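PDB 3Q9T: choline dehydrogenase and related flavoproteins, which oxidises formate as a member of the glucose-methanol-choline oxidoreductase family, with 8-formyl-FAD at its catalytic site. Local coordinates for residues D123-V126 with P127-R130; D164-A167 with P168-E171; N172-K175 with A176-M180; Y364-D368 with A369-K373; G562-C565 with A566-K570. All coordinates share one frame; numbering follows the deposited sequence.

Contact 1 (D123-V126 with P127-R130); sequences DPLV and PYLR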
# COMPACT_ATOMS: atom_id res chain seq x y z
N ASP A 123 17.60 -34.08 -14.93
CA ASP A 123 18.83 -34.60 -15.57
C ASP A 123 19.23 -33.88 -16.87
O ASP A 123 20.35 -33.38 -16.98
CB ASP A 123 18.75 -36.12 -15.77
CG ASP A 123 18.62 -36.87 -14.45
OD1 ASP A 123 19.30 -36.49 -13.48
OD2 ASP A 123 17.83 -37.84 -14.38
N PRO A 124 18.31 -33.80 -17.84
CA PRO A 124 18.62 -33.07 -19.08
C PRO A 124 19.02 -31.61 -18.83
O PRO A 124 19.81 -31.09 -19.59
CB PRO A 124 17.32 -33.14 -19.87
CG PRO A 124 16.64 -34.36 -19.35
CD PRO A 124 16.97 -34.42 -17.90
N LEU A 125 18.49 -30.98 -17.79
CA LEU A 125 18.78 -29.57 -17.53
C LEU A 125 20.09 -29.32 -16.75
O LEU A 125 20.69 -28.24 -16.85
CB LEU A 125 17.60 -28.91 -16.81
CG LEU A 125 16.38 -28.65 -17.70
CD1 LEU A 125 15.28 -27.96 -16.91
CD2 LEU A 125 16.80 -27.77 -18.87
N VAL A 126 20.53 -30.31 -15.98
CA VAL A 126 21.79 -30.18 -15.24
C VAL A 126 22.93 -29.49 -16.00
O VAL A 126 23.55 -28.57 -15.47
CB VAL A 126 22.30 -31.53 -14.70
CG1 VAL A 126 23.80 -31.46 -14.36
CG2 VAL A 126 21.49 -31.93 -13.48
N PRO A 127 23.23 -29.94 -17.23
CA PRO A 127 24.31 -29.29 -17.97
C PRO A 127 24.01 -27.83 -18.25
O PRO A 127 24.91 -26.99 -18.16
CB PRO A 127 24.40 -30.09 -19.28
CG PRO A 127 23.15 -30.90 -19.34
CD PRO A 127 22.69 -31.11 -17.94
N TYR A 128 22.76 -27.52 -18.57
CA TYR A 128 22.37 -26.14 -18.78
C TYR A 128 22.45 -25.30 -17.50
O TYR A 128 22.73 -24.10 -17.56
CB TYR A 128 20.98 -26.05 -19.46
CG TYR A 128 20.98 -26.63 -20.86
CD1 TYR A 128 21.83 -26.12 -21.85
CD2 TYR A 128 20.16 -27.71 -21.19
CE1 TYR A 128 21.85 -26.67 -23.13
CE2 TYR A 128 20.18 -28.27 -22.48
CZ TYR A 128 21.03 -27.74 -23.44
OH TYR A 128 21.03 -28.28 -24.71
N LEU A 129 22.22 -25.94 -16.34
CA LEU A 129 22.39 -25.27 -15.04
C LEU A 129 23.88 -24.97 -14.74
O LEU A 129 24.20 -24.18 -13.86
CB LEU A 129 21.78 -26.11 -13.90
CG LEU A 129 20.25 -26.13 -13.85
CD1 LEU A 129 19.72 -27.32 -13.07
CD2 LEU A 129 19.71 -24.79 -13.30
N ARG A 130 24.78 -25.62 -15.47
CA ARG A 130 26.20 -25.48 -15.18
C ARG A 130 26.97 -24.77 -16.29
O ARG A 130 28.05 -24.22 -16.06
CB ARG A 130 26.77 -26.86 -14.89
CG ARG A 130 26.09 -27.49 -13.68
CD ARG A 130 26.48 -28.94 -13.45
NE ARG A 130 25.83 -29.45 -12.24
CZ ARG A 130 26.02 -30.66 -11.74
NH1 ARG A 130 26.86 -31.51 -12.35
NH2 ARG A 130 25.38 -31.02 -10.64
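Between Leu125 and Leu129 the backbone of helix 122-131 keeps a clear hydrogen bond, Leu129 N to Leu125 O at 2.8 Å, although the helix is kinked and weakly bonded where Pro127 enters. A proline nitrogen has no hydrogen to offer the preceding turn, and the ring stands where that bond would run, its CD 3.4 Å from O of Asp123.

Val126 reaches forward to Arg130. With CG1 anti to the backbone N (chi1 161°), this methyl sits over the centre of one face of the Arg130 guanidinium, 3.5 Å from CZ. The arginine chain is extended from CG to NE and runs alongside the valine, pointing the same way, so the methyl of Val126 makes an apolar cover for the flat cationic group. The polar rim of that group is engaged elsewhere, since NH2 forms a salt bridge with Asp190 and a hydrogen bond with the carbonyl of Tyr189.

Leu125 and Tyr128 meet differently, crossing at about a right angle with Leu125 CD2 4.1 Å from Tyr128 CD2. The phenol oxygen of Tyr128 is hydrogen-bonded to Asp567. The side chain of the buried Leu129 comes within about 10 Å of the bound 8-formyl-FAD. One flank of this helix is thus turned against helix 555-572, with Leu129 on Ala560 and both Leu125 and Tyr128 on Lys564.

Contact 2 (D164-A167 with P168-E171); sequences DEMA and PFRE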
# COMPACT_ATOMS: atom_id res chain seq x y z
N ASP A 164 36.73 -12.49 7.07
CA ASP A 164 37.42 -13.01 8.27
C ASP A 164 36.72 -12.68 9.60
O ASP A 164 36.53 -13.56 10.44
CB ASP A 164 38.88 -12.55 8.31
CG ASP A 164 39.75 -13.29 7.30
OD1 ASP A 164 40.82 -12.77 6.92
OD2 ASP A 164 39.36 -14.41 6.88
N GLU A 165 36.36 -11.42 9.78
CA GLU A 165 35.69 -10.96 10.99
C GLU A 165 34.37 -11.68 11.26
O GLU A 165 33.91 -11.74 12.40
CB GLU A 165 35.44 -9.46 10.88
CG GLU A 165 34.66 -8.86 12.03
CD GLU A 165 34.58 -7.34 11.94
OE1 GLU A 165 34.97 -6.79 10.88
OE2 GLU A 165 34.13 -6.71 12.92
N MET A 166 33.76 -12.25 10.22
CA MET A 166 32.50 -12.97 10.39
C MET A 166 32.64 -14.46 10.73
O MET A 166 31.63 -15.15 10.89
CB MET A 166 31.61 -12.83 9.15
CG MET A 166 30.99 -11.45 8.97
SD MET A 166 30.00 -10.87 10.38
CE MET A 166 31.18 -9.77 11.18
N ALA A 167 33.88 -14.94 10.83
CA ALA A 167 34.11 -16.35 11.19
C ALA A 167 33.41 -16.79 12.50
O ALA A 167 32.75 -17.83 12.53
CB ALA A 167 35.63 -16.68 11.22
N PRO A 168 33.56 -16.01 13.58
CA PRO A 168 32.83 -16.30 14.83
C PRO A 168 31.30 -16.37 14.64
O PRO A 168 30.62 -17.22 15.23
CB PRO A 168 33.19 -15.12 15.73
CG PRO A 168 34.55 -14.69 15.25
CD PRO A 168 34.48 -14.86 13.74
N PHE A 169 30.77 -15.47 13.82
CA PHE A 169 29.36 -15.49 13.44
C PHE A 169 29.01 -16.80 12.73
O PHE A 169 28.11 -17.53 13.16
CB PHE A 169 29.07 -14.26 12.57
CG PHE A 169 27.77 -14.31 11.83
CD1 PHE A 169 27.69 -14.91 10.58
CD2 PHE A 169 26.62 -13.73 12.36
CE1 PHE A 169 26.49 -14.95 9.88
CE2 PHE A 169 25.41 -13.76 11.66
CZ PHE A 169 25.35 -14.36 10.42
N ARG A 170 29.75 -17.13 11.68
CA ARG A 170 29.49 -18.39 10.98
C ARG A 170 29.57 -19.60 11.91
O ARG A 170 28.76 -20.54 11.80
CB ARG A 170 30.44 -18.57 9.79
CG ARG A 170 30.33 -17.45 8.75
CD ARG A 170 31.09 -17.83 7.49
NE ARG A 170 32.53 -17.95 7.73
CZ ARG A 170 33.37 -16.92 7.70
NH1 ARG A 170 32.94 -15.69 7.43
NH2 ARG A 170 34.66 -17.13 7.93
N GLU A 171 30.54 -19.59 12.81
CA GLU A 171 30.76 -20.73 13.70
C GLU A 171 29.59 -20.90 14.68
O GLU A 171 29.10 -22.01 14.89
CB GLU A 171 32.09 -20.59 14.45
CG GLU A 171 32.01 -20.87 15.95
CD GLU A 171 32.68 -22.18 16.35
OE1 GLU A 171 32.44 -23.21 15.68
OE2 GLU A 171 33.44 -22.17 17.35
O HOH W 1 37.51 -16.45 7.71
O HOH W 2 31.70 -12.79 13.91
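Met166 and Phe169 form a Met-aromatic contact as the chain enters helix 167-179. The sulfur SD of Met166 lies 4.9 Å from the centroid of the Phe169 ring, 33° off the ring normal, so it approaches on a slant; it is also 4.1 Å from CB of Phe169. A bend at both chi2 and chi3 turns the methionine chain toward the aromatic residue, whose ring meets O of Met166 at its edge.

Arg170 makes the second close approach. Folded at chi3 (-65°), its chain lays one face of the guanidinium back over the polypeptide, with NH2 3.4 Å from CA of Ala167 and NH1 3.6 Å from CB of Met166. At the guanidinium edge a water accepts weakly from NH2 and donates to Asp164 OD2, bridging two opposite charges whose nearest atoms, Asp164 OD2 and Arg170 NH2, stand 5.5 Å apart.

Backbone bonds position these groups. Arg170 N donates to Met166 O at 2.8 Å, Glu171 N binds Ala167 O, and a second water links Phe169 N to Glu165 O, serving an amide of the first turn. Farther out, NH1 of Arg170 pairs with Glu354 in a salt bridge and reaches the carbonyl of Ile163. Met166 packs on Met322, Cys398 and Glu354, so the start of helix 167-179 is seated on strand 353-358 and adjoining loops.

Contact 3 (N172-K175 with A176-M180); sequences NLTK and AWKSM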
# COMPACT_ATOMS: atom_id res chain seq x y z
N ASN A 172 29.11 -19.80 15.25
CA ASN A 172 27.93 -19.84 16.11
C ASN A 172 26.62 -20.24 15.42
O ASN A 172 25.83 -21.00 15.98
CB ASN A 172 27.77 -18.53 16.86
CG ASN A 172 28.71 -18.43 18.04
OD1 ASN A 172 28.44 -18.98 19.11
ND2 ASN A 172 29.82 -17.73 17.86
N LEU A 173 26.43 -19.75 14.19
CA LEU A 173 25.24 -20.06 13.40
C LEU A 173 25.24 -21.54 13.08
O LEU A 173 24.20 -22.19 13.11
CB LEU A 173 25.23 -19.23 12.10
CG LEU A 173 24.06 -19.39 11.12
CD1 LEU A 173 22.72 -19.32 11.84
CD2 LEU A 173 24.11 -18.38 9.94
N THR A 174 26.42 -22.06 12.76
CA THR A 174 26.56 -23.46 12.43
C THR A 174 26.21 -24.33 13.64
O THR A 174 25.42 -25.28 13.55
CB THR A 174 27.98 -23.79 11.89
OG1 THR A 174 28.18 -23.12 10.63
CG2 THR A 174 28.16 -25.30 11.70
N LYS A 175 26.78 -23.97 14.79
CA LYS A 175 26.51 -24.66 16.05
C LYS A 175 25.00 -24.64 16.35
O LYS A 175 24.40 -25.67 16.70
CB LYS A 175 27.28 -23.98 17.18
CG LYS A 175 27.97 -24.90 18.16
CD LYS A 175 28.65 -24.11 19.30
CE LYS A 175 29.90 -23.38 18.82
NZ LYS A 175 30.43 -22.44 19.85
N ALA A 176 24.40 -23.46 16.20
CA ALA A 176 22.98 -23.29 16.48
C ALA A 176 22.15 -24.23 15.61
O ALA A 176 21.29 -24.95 16.10
CB ALA A 176 22.57 -21.84 16.26
N TRP A 177 22.45 -24.22 14.31
CA TRP A 177 21.75 -25.03 13.33
C TRP A 177 21.78 -26.52 13.67
O TRP A 177 20.75 -27.20 13.67
CB TRP A 177 22.34 -24.81 11.93
CG TRP A 177 21.53 -25.40 10.81
CD1 TRP A 177 21.67 -26.64 10.26
CD2 TRP A 177 20.43 -24.78 10.13
NE1 TRP A 177 20.73 -26.82 9.28
CE2 TRP A 177 19.96 -25.70 9.17
CE3 TRP A 177 19.81 -23.53 10.23
CZ2 TRP A 177 18.89 -25.41 8.32
CZ3 TRP A 177 18.74 -23.24 9.38
CH2 TRP A 177 18.30 -24.18 8.44
N LYS A 178 22.98 -27.03 13.93
CA LYS A 178 23.13 -28.43 14.32
C LYS A 178 22.43 -28.73 15.65
O LYS A 178 21.86 -29.81 15.84
CB LYS A 178 24.61 -28.83 14.38
CG LYS A 178 25.32 -28.77 13.04
CD LYS A 178 26.83 -28.76 13.20
CE LYS A 178 27.31 -30.05 13.87
NZ LYS A 178 27.00 -31.25 13.05
N SER A 179 22.44 -27.76 16.56
CA SER A 179 21.77 -27.96 17.85
C SER A 179 20.26 -28.15 17.70
O SER A 179 19.61 -28.75 18.56
CB SER A 179 22.06 -26.81 18.82
OG SER A 179 21.24 -25.69 18.56
N MET A 180 19.70 -27.63 16.61
CA MET A 180 18.29 -27.81 16.32
C MET A 180 18.02 -29.18 15.69
O MET A 180 16.87 -29.56 15.48
CB MET A 180 17.79 -26.69 15.39
CG MET A 180 17.94 -25.29 15.95
SD MET A 180 16.88 -25.04 17.40
CE MET A 180 15.28 -25.14 16.65
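Ala176 rests its methyl against the preceding turn of helix 167-179, CB lying 3.4 Å from O of Asn172 and close to O of Leu173 as well. Its amide is bound to that same Asn172 carbonyl, with Ala176 N 2.9 Å from Asn172 O, and Ala176 O accepts a bond of 2.6 Å from Ser179 OG. The serine hydroxyl is thereby folded back onto the helix near its C-terminal end, with chi1 at 80° placing OG between the backbone N and the carbonyl carbon. OG has a further partner in the amide of Glu475.

Lys175 contributes mainly through its backbone and the root of its side chain. Its carbonyl receives Ser179 N, the last of four consecutive i to i+4 bonds joining the two halves, while the chain beyond CB bends at chi3 and leads to a long, weak ion pair with Glu171.

Thr174 makes the clearest meeting of side chains. Its CG2 is anti to the backbone N and lies 4.0 Å from CD of Lys178; the two side chains run side by side in the same direction. The backbone below joins the same residues, Lys178 N to Thr174 O at 3.0 Å. The other branch of the threonine, OG1, is hydrogen-bonded to the carbonyl of Arg170.

On the buried flank, Ala176 and Trp177 pack on Leu470, and NE1 of Trp177 is hydrogen-bonded to the carbonyl of Pro183. The C-terminal half of helix 167-179 therefore lies against helix 454-473 through Ala176 and Trp177, while Lys175 touches Glu475 in the loop that follows it.

Contact 4 (Y364-D368 with A369-K373); sequences YLEKD and AEYRK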
# COMPACT_ATOMS: atom_id res chain seq x y z
N TYR A 364 6.65 -28.00 12.79
CA TYR A 364 5.97 -26.76 13.14
C TYR A 364 4.60 -26.73 12.49
O TYR A 364 3.61 -26.32 13.10
CB TYR A 364 6.77 -25.55 12.68
CG TYR A 364 8.04 -25.33 13.44
CD1 TYR A 364 9.16 -26.13 13.19
CD2 TYR A 364 8.15 -24.33 14.39
CE1 TYR A 364 10.34 -25.93 13.88
CE2 TYR A 364 9.32 -24.12 15.08
CZ TYR A 364 10.41 -24.91 14.82
OH TYR A 364 11.57 -24.70 15.52
N LEU A 365 4.55 -27.15 11.23
CA LEU A 365 3.31 -27.14 10.48
C LEU A 365 2.29 -28.03 11.21
O LEU A 365 1.13 -27.65 11.38
CB LEU A 365 3.54 -27.64 9.05
CG LEU A 365 3.67 -26.69 7.83
CD1 LEU A 365 3.71 -25.22 8.13
CD2 LEU A 365 4.86 -27.09 6.97
N GLU A 366 2.75 -29.20 11.66
CA GLU A 366 1.87 -30.21 12.27
C GLU A 366 1.16 -29.69 13.51
O GLU A 366 0.13 -30.23 13.91
CB GLU A 366 2.65 -31.48 12.63
CG GLU A 366 3.28 -32.20 11.46
CD GLU A 366 2.28 -32.94 10.60
OE1 GLU A 366 2.67 -33.95 9.97
OE2 GLU A 366 1.12 -32.52 10.54
N LYS A 367 1.70 -28.65 14.12
CA LYS A 367 1.11 -28.08 15.32
C LYS A 367 -0.08 -27.17 15.00
O LYS A 367 -0.76 -26.72 15.91
CB LYS A 367 2.15 -27.31 16.13
CG LYS A 367 3.25 -28.18 16.73
CD LYS A 367 4.15 -27.36 17.63
CE LYS A 367 5.43 -28.12 17.98
NZ LYS A 367 6.41 -27.24 18.68
N ASP A 368 -0.32 -26.89 13.73
CA ASP A 368 -1.42 -26.00 13.39
C ASP A 368 -2.62 -26.82 12.92
O ASP A 368 -2.53 -27.56 11.94
CB ASP A 368 -0.99 -25.00 12.32
CG ASP A 368 -2.10 -24.05 11.92
OD1 ASP A 368 -2.14 -22.93 12.47
OD2 ASP A 368 -2.93 -24.43 11.04
N ALA A 369 -3.75 -26.69 13.62
CA ALA A 369 -4.95 -27.46 13.28
C ALA A 369 -5.35 -27.30 11.81
O ALA A 369 -5.67 -28.27 11.14
CB ALA A 369 -6.12 -27.06 14.18
N GLU A 370 -5.32 -26.07 11.32
CA GLU A 370 -5.62 -25.82 9.91
C GLU A 370 -4.67 -26.54 8.92
O GLU A 370 -5.14 -27.16 7.97
CB GLU A 370 -5.73 -24.32 9.63
CG GLU A 370 -6.19 -24.03 8.21
CD GLU A 370 -6.32 -22.55 7.89
OE1 GLU A 370 -6.12 -22.18 6.71
OE2 GLU A 370 -6.61 -21.76 8.82
N TYR A 371 -3.36 -26.47 9.13
CA TYR A 371 -2.45 -27.23 8.26
C TYR A 371 -2.76 -28.71 8.30
O TYR A 371 -2.78 -29.37 7.26
CB TYR A 371 -0.97 -27.01 8.61
CG TYR A 371 -0.06 -27.92 7.79
CD1 TYR A 371 0.28 -29.19 8.24
CD2 TYR A 371 0.42 -27.52 6.55
CE1 TYR A 371 1.09 -30.03 7.51
CE2 TYR A 371 1.23 -28.35 5.80
CZ TYR A 371 1.56 -29.60 6.28
OH TYR A 371 2.36 -30.42 5.53
N ARG A 372 -3.00 -29.24 9.49
CA ARG A 372 -3.28 -30.66 9.65
C ARG A 372 -4.49 -31.06 8.80
O ARG A 372 -4.43 -32.04 8.06
CB ARG A 372 -3.52 -31.03 11.12
CG ARG A 372 -2.25 -31.19 11.95
CD ARG A 372 -2.48 -31.96 13.26
NE ARG A 372 -3.62 -31.44 14.02
CZ ARG A 372 -3.55 -30.46 14.91
NH1 ARG A 372 -2.39 -29.86 15.15
NH2 ARG A 372 -4.64 -30.06 15.54
N LYS A 373 -5.56 -30.29 8.91
CA LYS A 373 -6.77 -30.51 8.11
C LYS A 373 -6.52 -30.39 6.60
O LYS A 373 -7.02 -31.18 5.80
CB LYS A 373 -7.85 -29.52 8.54
CG LYS A 373 -9.15 -29.65 7.78
CD LYS A 373 -10.01 -28.41 7.93
CE LYS A 373 -10.34 -28.11 9.38
NZ LYS A 373 -10.76 -26.69 9.54
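Leu365 stands over the face of the Tyr371 ring in a CH-pi contact: CB is 3.6 Å from the ring centroid and only 8° off the normal. Its CG presses on the same ring, 3.6 Å from Tyr371 CE2. Glu366 approaches differently, bringing OE2 to the ring edge near CE1, with carboxylate and ring planes 86° apart. One aromatic group thus meets an aliphatic chain on its face and an oxygen at its rim.

Arg372 folds at chi3 (-50°) back toward the turn, where NH1 donates to Glu366 O at 2.8 Å. That acceptor lies in the guanidinium plane, so the bond runs out of the edge of the group.

Asp368 is the N-cap of helix 369-377. With CG anti to the backbone N, its OD2 takes Tyr371 N at 2.8 Å through the anti lone pair, satisfying an amide of the first turn; the other oxygen, OD1, forms a salt bridge with Arg461. The type I turn from Leu365 to Asp368 and this cap together redirect the chain from helix 362-365 into helix 369-377, beside helix 454-473, which Asp368 and Glu370 touch through Ile458.

Contact 5 (G562-C565 with A566-K570); sequences GEKC and ADMIK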
# COMPACT_ATOMS: atom_id res chain seq x y z
N GLY A 562 18.41 -19.58 -20.75
CA GLY A 562 19.13 -18.96 -21.84
C GLY A 562 20.07 -19.91 -22.55
O GLY A 562 20.17 -19.88 -23.78
N GLU A 563 20.75 -20.78 -21.80
CA GLU A 563 21.73 -21.69 -22.39
C GLU A 563 20.99 -22.70 -23.26
O GLU A 563 21.40 -22.97 -24.39
CB GLU A 563 22.56 -22.40 -21.31
CG GLU A 563 23.46 -21.51 -20.47
CD GLU A 563 24.77 -21.14 -21.16
OE1 GLU A 563 24.89 -21.31 -22.39
OE2 GLU A 563 25.69 -20.68 -20.46
N LYS A 564 19.89 -23.23 -22.74
CA LYS A 564 19.11 -24.20 -23.50
C LYS A 564 18.51 -23.54 -24.73
O LYS A 564 18.57 -24.09 -25.83
CB LYS A 564 18.02 -24.83 -22.63
CG LYS A 564 17.16 -25.89 -23.37
CD LYS A 564 16.27 -26.68 -22.39
CE LYS A 564 15.42 -27.73 -23.09
NZ LYS A 564 16.20 -28.54 -24.07
N CYS A 565 17.95 -22.35 -24.57
CA CYS A 565 17.38 -21.64 -25.70
C CYS A 565 18.37 -21.53 -26.86
O CYS A 565 18.03 -21.83 -28.00
CB CYS A 565 16.94 -20.23 -25.31
SG CYS A 565 16.12 -19.38 -26.67
N ALA A 566 19.58 -21.09 -26.55
CA ALA A 566 20.63 -20.95 -27.55
C ALA A 566 20.95 -22.30 -28.22
O ALA A 566 21.02 -22.40 -29.45
CB ALA A 566 21.89 -20.34 -26.91
N ASP A 567 21.10 -23.35 -27.42
CA ASP A 567 21.31 -24.69 -27.96
C ASP A 567 20.20 -25.06 -28.94
O ASP A 567 20.49 -25.49 -30.06
CB ASP A 567 21.41 -25.74 -26.85
CG ASP A 567 22.86 -26.13 -26.53
OD1 ASP A 567 23.78 -25.41 -26.99
OD2 ASP A 567 23.07 -27.13 -25.80
N MET A 568 18.94 -24.87 -28.55
CA MET A 568 17.80 -25.23 -29.41
C MET A 568 17.75 -24.41 -30.71
O MET A 568 17.36 -24.93 -31.76
CB MET A 568 16.49 -25.15 -28.63
CG MET A 568 16.44 -26.09 -27.40
SD MET A 568 14.79 -26.22 -26.66
CE MET A 568 14.59 -24.53 -26.07
N ILE A 569 18.15 -23.14 -30.64
CA ILE A 569 18.21 -22.30 -31.84
C ILE A 569 19.32 -22.81 -32.78
O ILE A 569 19.13 -22.90 -33.99
CB ILE A 569 18.42 -20.81 -31.50
CG1 ILE A 569 17.15 -20.23 -30.89
CG2 ILE A 569 18.80 -20.00 -32.75
CD1 ILE A 569 17.34 -18.83 -30.34
N LYS A 570 20.47 -23.15 -32.21
CA LYS A 570 21.59 -23.65 -33.01
C LYS A 570 21.23 -24.95 -33.71
O LYS A 570 21.62 -25.17 -34.85
CB LYS A 570 22.83 -23.86 -32.16
CG LYS A 570 23.49 -22.57 -31.69
CD LYS A 570 24.82 -22.86 -30.98
CE LYS A 570 25.39 -21.60 -30.35
NZ LYS A 570 26.63 -21.88 -29.58
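Lys564 lays its aliphatic chain across the end of Met568, one turn later on helix 555-572. The two cross obliquely: CG of Lys564 is 4.0 Å from the methyl CE of Met568, and NZ is 3.8 Å from SD. With CG anti to the backbone N (chi1 -179°), the lysine runs extended until it bends at chi4, which brings the ammonium beside the sulfur. Met568 bends at chi3, and its CG also rests 3.3 Å from O of Lys564, the carbonyl to which its own amide is bound.

A second pair matches sulfur with hydrocarbon. SG of Cys565, anti to the backbone N, points along the helix toward the following turn, where it meets CD1 of Ile569 at 3.9 Å. CG1 of Ile569 also lies 3.4 Å from O of Cys565. Underneath, four successive i to i+4 bonds run from Ala566 N to Gly562 O through Ile569 N to Cys565 O, unbroken by any kink.

Gly562 presents only backbone to its surroundings and comes within about 4 Å of the side chain of Ala17, which binds FAD, on the side where helix 16-25 packs against Cys565, Ala566 and Ile569. The buried charges are matched by outside partners: Glu563 has a salt bridge to Arg24 and a hydrogen bond to Ser132, while Lys564 pairs with Glu119 and makes a cation-pi contact with Trp120. The chemistry is therefore that of a buried helix in which sulfur-bearing and aliphatic chains pack together along the helix, and each charge brought inside is probably stabilised by a partner from a neighbouring element.

In the fold
Contacts 1 and 5 belong together near the bound cofactor: their centres are 12 Å apart, and Tyr128 and Leu125 of one helix pack on Lys564 of the other. Contact 5 is the buried member, an unbroken helix with its charges paired, whereas contact 1 is partly exposed and kinked at a proline. Contacts 2 and 3 share helix 167-179, the first at its water-bridged start, the second along its regular C-terminal half, both far from the cofactor. Contact 4, a turn closed by an aspartate cap, lies about 26 Å from contact 3 between centres, yet Met180 touches Tyr364, and both contacts reach helix 454-473.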